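Local coordinates for protein ribonucleoside-diphosphate reductase, alpha chain (Actinobacillus ureae ATCC 25976, PDB 6DQX) that probably reduces ribonucleoside diphosphates to deoxyribonucleotides as the catalytic alpha subunit of a class Id ribonucleotide reductase, at residues D155-N159 and H189-W195; L297-D301 and S355-N360; I414-K418 and P429-P433. All blocks are in the same frame, centred on the assembly; numbering follows the deposited sequence.

Contact 1. Residues D155-N159 and H189-W195; sequences DGSFN and HGDIDEW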
loop_
_atom_site.group_PDB
_atom_site.type_symbol
_atom_site.label_atom_id
_atom_site.label_comp_id
_atom_site.label_asym_id
_atom_site.label_seq_id
_atom_site.Cartn_x
_atom_site.Cartn_y
_atom_site.Cartn_z
ATOM N N ASP A 155 -5.543 -11.008 -11.049
ATOM C CA ASP A 155 -6.312 -9.814 -11.364
ATOM C C ASP A 155 -5.551 -8.836 -12.274
ATOM O O ASP A 155 -6.132 -7.865 -12.745
ATOM C CB ASP A 155 -6.708 -9.126 -10.071
ATOM C CG ASP A 155 -7.612 -9.989 -9.229
ATOM O OD1 ASP A 155 -8.826 -10.065 -9.563
ATOM O OD2 ASP A 155 -7.095 -10.583 -8.262
ATOM N N GLY A 156 -4.267 -9.107 -12.496
ATOM C CA GLY A 156 -3.470 -8.403 -13.498
ATOM C C GLY A 156 -2.826 -7.132 -12.987
ATOM O O GLY A 156 -2.962 -6.763 -11.823
ATOM N N SER A 157 -2.127 -6.455 -13.898
ATOM C CA SER A 157 -1.274 -5.325 -13.568
ATOM C C SER A 157 -2.032 -4.054 -13.222
ATOM O O SER A 157 -1.567 -3.247 -12.409
ATOM C CB SER A 157 -0.349 -5.062 -14.756
ATOM O OG SER A 157 -1.115 -4.720 -15.912
ATOM N N PHE A 158 -3.186 -3.845 -13.856
ATOM C CA PHE A 158 -3.999 -2.676 -13.551
ATOM C C PHE A 158 -4.531 -2.704 -12.111
ATOM O O PHE A 158 -4.523 -1.687 -11.397
ATOM C CB PHE A 158 -5.145 -2.543 -14.551
ATOM C CG PHE A 158 -6.031 -1.372 -14.279
ATOM C CD1 PHE A 158 -7.130 -1.503 -13.430
ATOM C CD2 PHE A 158 -5.744 -0.119 -14.821
ATOM C CE1 PHE A 158 -7.934 -0.416 -13.137
ATOM C CE2 PHE A 158 -6.547 0.966 -14.541
ATOM C CZ PHE A 158 -7.645 0.822 -13.700
ATOM N N ASN A 159 -4.981 -3.877 -11.687
ATOM C CA ASN A 159 -5.371 -4.108 -10.302
ATOM C C ASN A 159 -4.279 -3.621 -9.323
ATOM O O ASN A 159 -4.558 -2.858 -8.404
ATOM C CB ASN A 159 -5.665 -5.610 -10.124
ATOM C CG ASN A 159 -5.979 -5.982 -8.687
ATOM O OD1 ASN A 159 -6.983 -5.570 -8.154
ATOM N ND2 ASN A 159 -5.103 -6.767 -8.067
ATOM N N HIS A 189 1.068 -5.699 -23.756
ATOM C CA HIS A 189 0.719 -6.378 -22.504
ATOM C C HIS A 189 -0.750 -6.742 -22.533
ATOM O O HIS A 189 -1.571 -5.987 -23.068
ATOM C CB HIS A 189 0.971 -5.466 -21.287
ATOM C CG HIS A 189 0.987 -6.197 -19.976
ATOM N ND1 HIS A 189 -0.150 -6.424 -19.220
ATOM C CD2 HIS A 189 2.014 -6.751 -19.282
ATOM C CE1 HIS A 189 0.178 -7.090 -18.128
ATOM N NE2 HIS A 189 1.483 -7.300 -18.132
ATOM N N GLY A 190 -1.078 -7.878 -21.920
ATOM C CA GLY A 190 -2.463 -8.316 -21.821
ATOM C C GLY A 190 -3.424 -7.295 -21.281
ATOM O O GLY A 190 -4.585 -7.284 -21.695
ATOM N N ASP A 191 -2.964 -6.419 -20.378
ATOM C CA ASP A 191 -3.829 -5.467 -19.693
ATOM C C ASP A 191 -3.851 -4.058 -20.301
ATOM O O ASP A 191 -4.404 -3.143 -19.696
ATOM C CB ASP A 191 -3.451 -5.360 -18.209
ATOM C CG ASP A 191 -3.463 -6.694 -17.482
ATOM O OD1 ASP A 191 -4.298 -7.575 -17.802
ATOM O OD2 ASP A 191 -2.613 -6.862 -16.570
ATOM N N ILE A 192 -3.279 -3.882 -21.490
ATOM C CA ILE A 192 -3.154 -2.559 -22.090
ATOM C C ILE A 192 -4.490 -1.791 -22.167
ATOM O O ILE A 192 -4.543 -0.606 -21.866
ATOM C CB ILE A 192 -2.416 -2.628 -23.465
ATOM C CG1 ILE A 192 -2.028 -1.223 -23.969
ATOM C CG2 ILE A 192 -3.228 -3.332 -24.544
ATOM C CD1 ILE A 192 -1.231 -0.384 -22.994
ATOM N N ASP A 193 -5.571 -2.480 -22.534
ATOM C CA ASP A 193 -6.901 -1.826 -22.593
ATOM C C ASP A 193 -7.340 -1.246 -21.249
ATOM O O ASP A 193 -7.952 -0.176 -21.218
ATOM C CB ASP A 193 -7.981 -2.788 -23.123
ATOM C CG ASP A 193 -7.814 -3.120 -24.599
ATOM O OD1 ASP A 193 -7.359 -2.246 -25.368
ATOM O OD2 ASP A 193 -8.164 -4.264 -25.002
ATOM N N GLU A 194 -7.014 -1.915 -20.136
ATOM C CA GLU A 194 -7.365 -1.367 -18.828
ATOM C C GLU A 194 -6.567 -0.101 -18.516
ATOM O O GLU A 194 -7.098 0.842 -17.973
ATOM C CB GLU A 194 -7.158 -2.378 -17.702
ATOM C CG GLU A 194 -8.063 -3.598 -17.772
ATOM C CD GLU A 194 -7.892 -4.474 -16.554
ATOM O OE1 GLU A 194 -7.349 -5.603 -16.687
ATOM O OE2 GLU A 194 -8.246 -4.011 -15.455
ATOM N N TRP A 195 -5.274 -0.113 -18.830
ATOM C CA TRP A 195 -4.418 1.061 -18.591
ATOM C C TRP A 195 -4.836 2.269 -19.440
ATOM O O TRP A 195 -4.795 3.390 -18.965
ATOM C CB TRP A 195 -2.959 0.714 -18.872
ATOM C CG TRP A 195 -2.323 -0.130 -17.818
ATOM C CD1 TRP A 195 -2.504 -1.471 -17.615
ATOM C CD2 TRP A 195 -1.396 0.303 -16.824
ATOM N NE1 TRP A 195 -1.727 -1.904 -16.566
ATOM C CE2 TRP A 195 -1.039 -0.837 -16.054
ATOM C CE3 TRP A 195 -0.826 1.541 -16.501
ATOM C CZ2 TRP A 195 -0.146 -0.770 -14.980
ATOM C CZ3 TRP A 195 0.081 1.603 -15.433
ATOM C CH2 TRP A 195 0.389 0.460 -14.672
HETATM O O HOH W 1 -5.333 -5.918 -14.424
#
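F158 turns the edge of its ring, led by CD2, onto one face of the W195 indole: an edge-to-face pair with F158 and W195 five-membered-ring centroids 5.9 Å apart and planes at 84°. At the indole edge, near its plane, sits S157, and W195 NE1 donates to S157 OG over 3.0 Å, with the oxygen close to the ring plane. The other flat group on F158 is the carboxylate of E194, turned 44° from the phenyl; E194 OE2 lies 3.4 Å from F158 CD1.

D191 OD2 accepts twice from S157, in the first turn of helix 156-170. It takes the backbone N-H of S157 (N to OD2 2.7 Å) from above the carboxylate plane, while S157 OG donates to the anti lone pair of the same D191 OD2, also at 2.7 Å. With chi1 at 62°, S157 OG stands between its own N and carbonyl carbon, where it can give its proton to D191 and accept from W195. D191 OD1 is held by the backbone N of R144, and R144 also forms a salt bridge with E194 OE2. A water donates to D155 O and to E194 OE1, lying 3.0 Å from E194 OE1. Behind the contact, I185 of strand 181-186 packs on both S157 and W195.

The chemistry is that of a buried chain of hydrogen bonds, indole N-H to hydroxyl to carboxylate. The two S157 donors on OD2 and the R144 backbone N-H on OD1 would be expected to stabilise the negative charge of D191 in this enclosed setting.

Contact 2. Residues L297-D301 and S355-N360; sequences LLYFD and SYLQAN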
loop_
_atom_site.group_PDB
_atom_site.type_symbol
_atom_site.label_atom_id
_atom_site.label_comp_id
_atom_site.label_asym_id
_atom_site.label_seq_id
_atom_site.Cartn_x
_atom_site.Cartn_y
_atom_site.Cartn_z
ATOM N N LEU A 297 22.182 27.637 -20.992
ATOM C CA LEU A 297 22.657 27.846 -22.373
ATOM C C LEU A 297 22.616 29.299 -22.833
ATOM O O LEU A 297 23.292 29.647 -23.818
ATOM C CB LEU A 297 21.866 26.996 -23.338
ATOM C CG LEU A 297 21.875 25.490 -23.069
ATOM C CD1 LEU A 297 21.185 24.753 -24.190
ATOM C CD2 LEU A 297 23.263 24.909 -22.836
ATOM N N LEU A 298 21.868 30.168 -22.139
ATOM C CA LEU A 298 21.917 31.603 -22.462
ATOM C C LEU A 298 23.356 32.109 -22.503
ATOM O O LEU A 298 23.703 32.985 -23.323
ATOM C CB LEU A 298 21.112 32.415 -21.445
ATOM C CG LEU A 298 21.137 33.949 -21.579
ATOM C CD1 LEU A 298 20.676 34.353 -22.964
ATOM C CD2 LEU A 298 20.237 34.577 -20.522
ATOM N N TYR A 299 24.197 31.572 -21.623
ATOM C CA TYR A 299 25.579 31.996 -21.518
ATOM C C TYR A 299 26.583 31.049 -22.146
ATOM O O TYR A 299 27.760 31.080 -21.795
ATOM C CB TYR A 299 25.897 32.259 -20.031
ATOM C CG TYR A 299 25.017 33.326 -19.424
ATOM C CD1 TYR A 299 24.927 34.599 -19.999
ATOM C CD2 TYR A 299 24.250 33.069 -18.277
ATOM C CE1 TYR A 299 24.110 35.577 -19.455
ATOM C CE2 TYR A 299 23.421 34.046 -17.733
ATOM C CZ TYR A 299 23.363 35.298 -18.311
ATOM O OH TYR A 299 22.554 36.272 -17.767
ATOM N N PHE A 300 26.139 30.210 -23.085
ATOM C CA PHE A 300 27.031 29.232 -23.732
ATOM C C PHE A 300 28.333 29.859 -24.222
ATOM O O PHE A 300 29.429 29.333 -23.965
ATOM C CB PHE A 300 26.330 28.522 -24.894
ATOM C CG PHE A 300 27.221 27.563 -25.638
ATOM C CD1 PHE A 300 27.608 26.358 -25.063
ATOM C CD2 PHE A 300 27.707 27.883 -26.904
ATOM C CE1 PHE A 300 28.458 25.487 -25.732
ATOM C CE2 PHE A 300 28.550 27.003 -27.574
ATOM C CZ PHE A 300 28.923 25.810 -26.998
ATOM N N ASP A 301 28.212 30.990 -24.897
ATOM C CA ASP A 301 29.396 31.647 -25.479
ATOM C C ASP A 301 30.354 32.207 -24.421
ATOM O O ASP A 301 31.535 32.432 -24.725
ATOM C CB ASP A 301 28.969 32.675 -26.522
ATOM C CG ASP A 301 28.461 32.006 -27.778
ATOM O OD1 ASP A 301 29.127 31.046 -28.184
ATOM O OD2 ASP A 301 27.418 32.399 -28.344
ATOM N N SER A 355 16.176 30.955 -25.131
ATOM C CA SER A 355 16.848 32.181 -24.736
ATOM C C SER A 355 18.159 32.427 -25.484
ATOM O O SER A 355 18.388 33.540 -25.970
ATOM C CB SER A 355 17.084 32.252 -23.223
ATOM O OG SER A 355 15.837 32.318 -22.538
ATOM N N TYR A 356 19.022 31.416 -25.539
ATOM C CA TYR A 356 20.255 31.537 -26.304
ATOM C C TYR A 356 19.963 31.899 -27.768
ATOM O O TYR A 356 20.610 32.794 -28.331
ATOM C CB TYR A 356 21.079 30.251 -26.217
ATOM C CG TYR A 356 22.318 30.288 -27.061
ATOM C CD1 TYR A 356 23.439 30.979 -26.639
ATOM C CD2 TYR A 356 22.353 29.673 -28.302
ATOM C CE1 TYR A 356 24.580 31.045 -27.422
ATOM C CE2 TYR A 356 23.493 29.728 -29.090
ATOM C CZ TYR A 356 24.603 30.424 -28.643
ATOM O OH TYR A 356 25.753 30.492 -29.411
ATOM N N LEU A 357 19.003 31.210 -28.383
ATOM C CA LEU A 357 18.682 31.479 -29.793
ATOM C C LEU A 357 18.192 32.897 -29.971
ATOM O O LEU A 357 18.640 33.600 -30.890
ATOM C CB LEU A 357 17.671 30.495 -30.349
ATOM C CG LEU A 357 18.178 29.057 -30.414
ATOM C CD1 LEU A 357 17.078 28.181 -30.932
ATOM C CD2 LEU A 357 19.433 28.911 -31.270
ATOM N N GLN A 358 17.320 33.344 -29.071
ATOM C CA GLN A 358 16.801 34.720 -29.166
ATOM C C GLN A 358 17.845 35.783 -28.903
ATOM O O GLN A 358 17.830 36.835 -29.569
ATOM C CB GLN A 358 15.559 34.906 -28.287
ATOM C CG GLN A 358 14.350 34.196 -28.882
ATOM C CD GLN A 358 13.099 34.363 -28.027
ATOM O OE1 GLN A 358 13.193 34.730 -26.870
ATOM N NE2 GLN A 358 11.937 34.090 -28.600
ATOM N N ALA A 359 18.788 35.513 -28.002
ATOM C CA ALA A 359 19.875 36.454 -27.743
ATOM C C ALA A 359 20.748 36.645 -28.981
ATOM O O ALA A 359 21.417 37.674 -29.103
ATOM C CB ALA A 359 20.744 35.994 -26.582
ATOM N N ASN A 360 20.776 35.638 -29.846
ATOM C CA ASN A 360 21.533 35.669 -31.109
ATOM C C ASN A 360 20.706 35.936 -32.351
ATOM O O ASN A 360 21.211 35.803 -33.469
ATOM C CB ASN A 360 22.317 34.358 -31.238
ATOM C CG ASN A 360 23.470 34.309 -30.278
ATOM O OD1 ASN A 360 24.553 34.810 -30.594
ATOM N ND2 ASN A 360 23.249 33.748 -29.078
HETATM O O HOH W 2 28.687 29.629 -30.274
HETATM O O HOH W 3 25.632 34.132 -27.470
#
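Y356 swings its CG anti to the backbone N (chi1 176°), which carries the phenol from helix 353-359 across residues 297-300 to D301. The carboxylate of D301 comes to meet it, its CG anti to the carbonyl carbon, and Y356 OH donates to D301 OD2 over 2.7 Å. The hydroxyl arrives on the syn side of that oxygen, 32° out of the carboxylate plane. Along the way the ring passes the carbonyl of L297, with L297 O 3.1 Å from Y356 CD1, and the CB of F300, which packs 4.0 Å from Y356 CE1.

Two waters extend the link. One gives protons to D301 OD1 and Y356 OH; the other donates to D301 OD2 and accepts from N360 ND2. N360 ND2 also donates to Y356 O (2.9 Å, 173°), while N360 N reaches that carbonyl from its opposite face. D301 OD1 has a further partner in the salt bridge to K304. On the far flank, L298 CD1 rests 4.0 Å from A359 CB, and F454 of helix 453-461 touches both residues.

This is a join beyond the ends of two neighbouring parallel strands within the family's barrel domain: the 3-10 turn and the start of helix 300-303, after strand 288-296, pack on helix 353-359, after strand 347-351.

Contact 3. Residues I414-K418 and P429-P433; sequences IAPTK and PSVEP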
loop_
_atom_site.group_PDB
_atom_site.type_symbol
_atom_site.label_atom_id
_atom_site.label_comp_id
_atom_site.label_asym_id
_atom_site.label_seq_id
_atom_site.Cartn_x
_atom_site.Cartn_y
_atom_site.Cartn_z
ATOM N N ILE A 414 17.972 15.451 -20.237
ATOM C CA ILE A 414 17.331 16.770 -20.363
ATOM C C ILE A 414 15.958 16.778 -19.702
ATOM O O ILE A 414 14.931 16.536 -20.332
ATOM C CB ILE A 414 17.268 17.251 -21.847
ATOM C CG1 ILE A 414 18.617 17.084 -22.537
ATOM C CG2 ILE A 414 16.731 18.676 -21.934
ATOM C CD1 ILE A 414 19.786 17.747 -21.847
ATOM N N ALA A 415 15.974 17.041 -18.405
ATOM C CA ALA A 415 14.751 17.161 -17.615
ATOM C C ALA A 415 13.963 18.462 -17.884
ATOM O O ALA A 415 14.505 19.447 -18.398
ATOM C CB ALA A 415 15.102 17.074 -16.146
ATOM N N PRO A 416 12.680 18.491 -17.476
ATOM C CA PRO A 416 11.929 19.741 -17.521
ATOM C C PRO A 416 12.498 20.696 -16.474
ATOM O O PRO A 416 13.074 20.250 -15.483
ATOM C CB PRO A 416 10.500 19.305 -17.124
ATOM C CG PRO A 416 10.493 17.818 -17.235
ATOM C CD PRO A 416 11.874 17.410 -16.867
ATOM N N THR A 417 12.414 21.992 -16.696
ATOM C CA THR A 417 13.058 22.943 -15.763
ATOM C C THR A 417 12.159 24.156 -15.487
ATOM O O THR A 417 12.660 25.265 -15.343
ATOM C CB THR A 417 14.438 23.451 -16.278
ATOM O OG1 THR A 417 14.244 24.249 -17.434
ATOM C CG2 THR A 417 15.402 22.341 -16.585
ATOM N N LYS A 418 10.845 23.960 -15.371
ATOM C CA LYS A 418 9.938 25.124 -15.308
ATOM C C LYS A 418 10.249 26.034 -14.104
ATOM O O LYS A 418 10.456 27.231 -14.268
ATOM C CB LYS A 418 8.465 24.698 -15.314
ATOM C CG LYS A 418 8.020 23.971 -16.584
ATOM C CD LYS A 418 7.959 24.857 -17.820
ATOM C CE LYS A 418 7.892 24.041 -19.116
ATOM N NZ LYS A 418 6.607 23.329 -19.356
ATOM N N PRO A 429 12.479 27.364 -20.638
ATOM C CA PRO A 429 12.575 26.040 -20.000
ATOM C C PRO A 429 13.271 24.980 -20.844
ATOM O O PRO A 429 12.980 24.866 -22.016
ATOM C CB PRO A 429 11.117 25.674 -19.760
ATOM C CG PRO A 429 10.352 26.431 -20.762
ATOM C CD PRO A 429 11.138 27.612 -21.206
ATOM N N SER A 430 14.225 24.254 -20.244
ATOM C CA SER A 430 14.967 23.171 -20.908
ATOM C C SER A 430 15.265 23.504 -22.365
ATOM O O SER A 430 15.917 24.522 -22.631
ATOM C CB SER A 430 14.337 21.758 -20.710
ATOM O OG SER A 430 13.149 21.593 -21.446
ATOM N N VAL A 431 14.815 22.660 -23.286
ATOM C CA VAL A 431 14.993 22.881 -24.733
ATOM C C VAL A 431 13.684 23.320 -25.380
ATOM O O VAL A 431 13.546 23.311 -26.579
ATOM C CB VAL A 431 15.526 21.609 -25.439
ATOM C CG1 VAL A 431 16.960 21.340 -25.008
ATOM C CG2 VAL A 431 14.665 20.366 -25.151
ATOM N N GLU A 432 12.710 23.684 -24.568
ATOM C CA GLU A 432 11.370 23.977 -25.050
ATOM C C GLU A 432 11.302 25.443 -25.509
ATOM O O GLU A 432 11.942 26.309 -24.915
ATOM C CB GLU A 432 10.412 23.719 -23.874
ATOM C CG GLU A 432 9.007 23.295 -24.192
ATOM C CD GLU A 432 8.257 22.863 -22.938
ATOM O OE1 GLU A 432 7.616 23.723 -22.343
ATOM O OE2 GLU A 432 8.332 21.674 -22.537
ATOM N N PRO A 433 10.490 25.746 -26.543
ATOM C CA PRO A 433 10.257 27.156 -26.820
ATOM C C PRO A 433 9.509 27.827 -25.673
ATOM O O PRO A 433 8.718 27.178 -24.976
ATOM C CB PRO A 433 9.365 27.132 -28.080
ATOM C CG PRO A 433 9.561 25.777 -28.685
ATOM C CD PRO A 433 9.800 24.873 -27.507
HETATM O O HOH W 4 11.301 22.412 -19.374
#
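A type II' beta turn, P429 to E432, packs against the extended chain that leads into helix 418-423, in the barrel domain of the reductase. The turn is closed by E432 N bonding to P429 O at 2.8 Å. At its first peptide, S430 N donates to T417 OG1 over 2.8 Å (N-H...O angle 153°). T417 is the residue just before the helix, and its chi1 of 67° turns OG1 toward the P429-S430 peptide; the same oxygen is hydrogen-bonded to S421 one turn into the helix. A water joins T417 N to S430 OG. Beside this polar link, S430 CB sits 3.3 Å from A415 O, and I414 CG2 meets V431 CG1 at 4.1 Å, the two side chains crossing at about a right angle.

K418 bends at chi2 and chi4 to lay its CE against P429 CB (3.7 Å). Its NZ then makes a salt bridge to E432 OE1, the hydrogen bond within it weak at 3.2 Å, while E432 OE2 is taken by N523.

Strand 347-351 lies against this pair of loops, V350 touching both I414 and V431 and L351 reaching T417. S294 of strand 288-296 also packs on T417, and W353 of helix 353-359 on V431.

Following the chain from the N terminus, contact 1 closes first, joining the start of helix 156-170 to the turn and short helix after strand 181-186. Contact 2 comes next, spanning 53 intervening residues to bring together the chain beyond strands 288-296 and 347-351. Contact 3 is the shortest closure along the chain, with ten residues between 414-418 and 429-433. The three are in series; none crosses or encloses another. Contacts 1 and 2 lie on opposite sides of the chain's centre, 46 Å between centres. Contacts 2 and 3 approach to about 5 Å between nearest atoms without touching; strand 347-351, which touches contact 3, leads into helix 353-359, which carries half of contact 2 and touches contact 3 through W353 and H354.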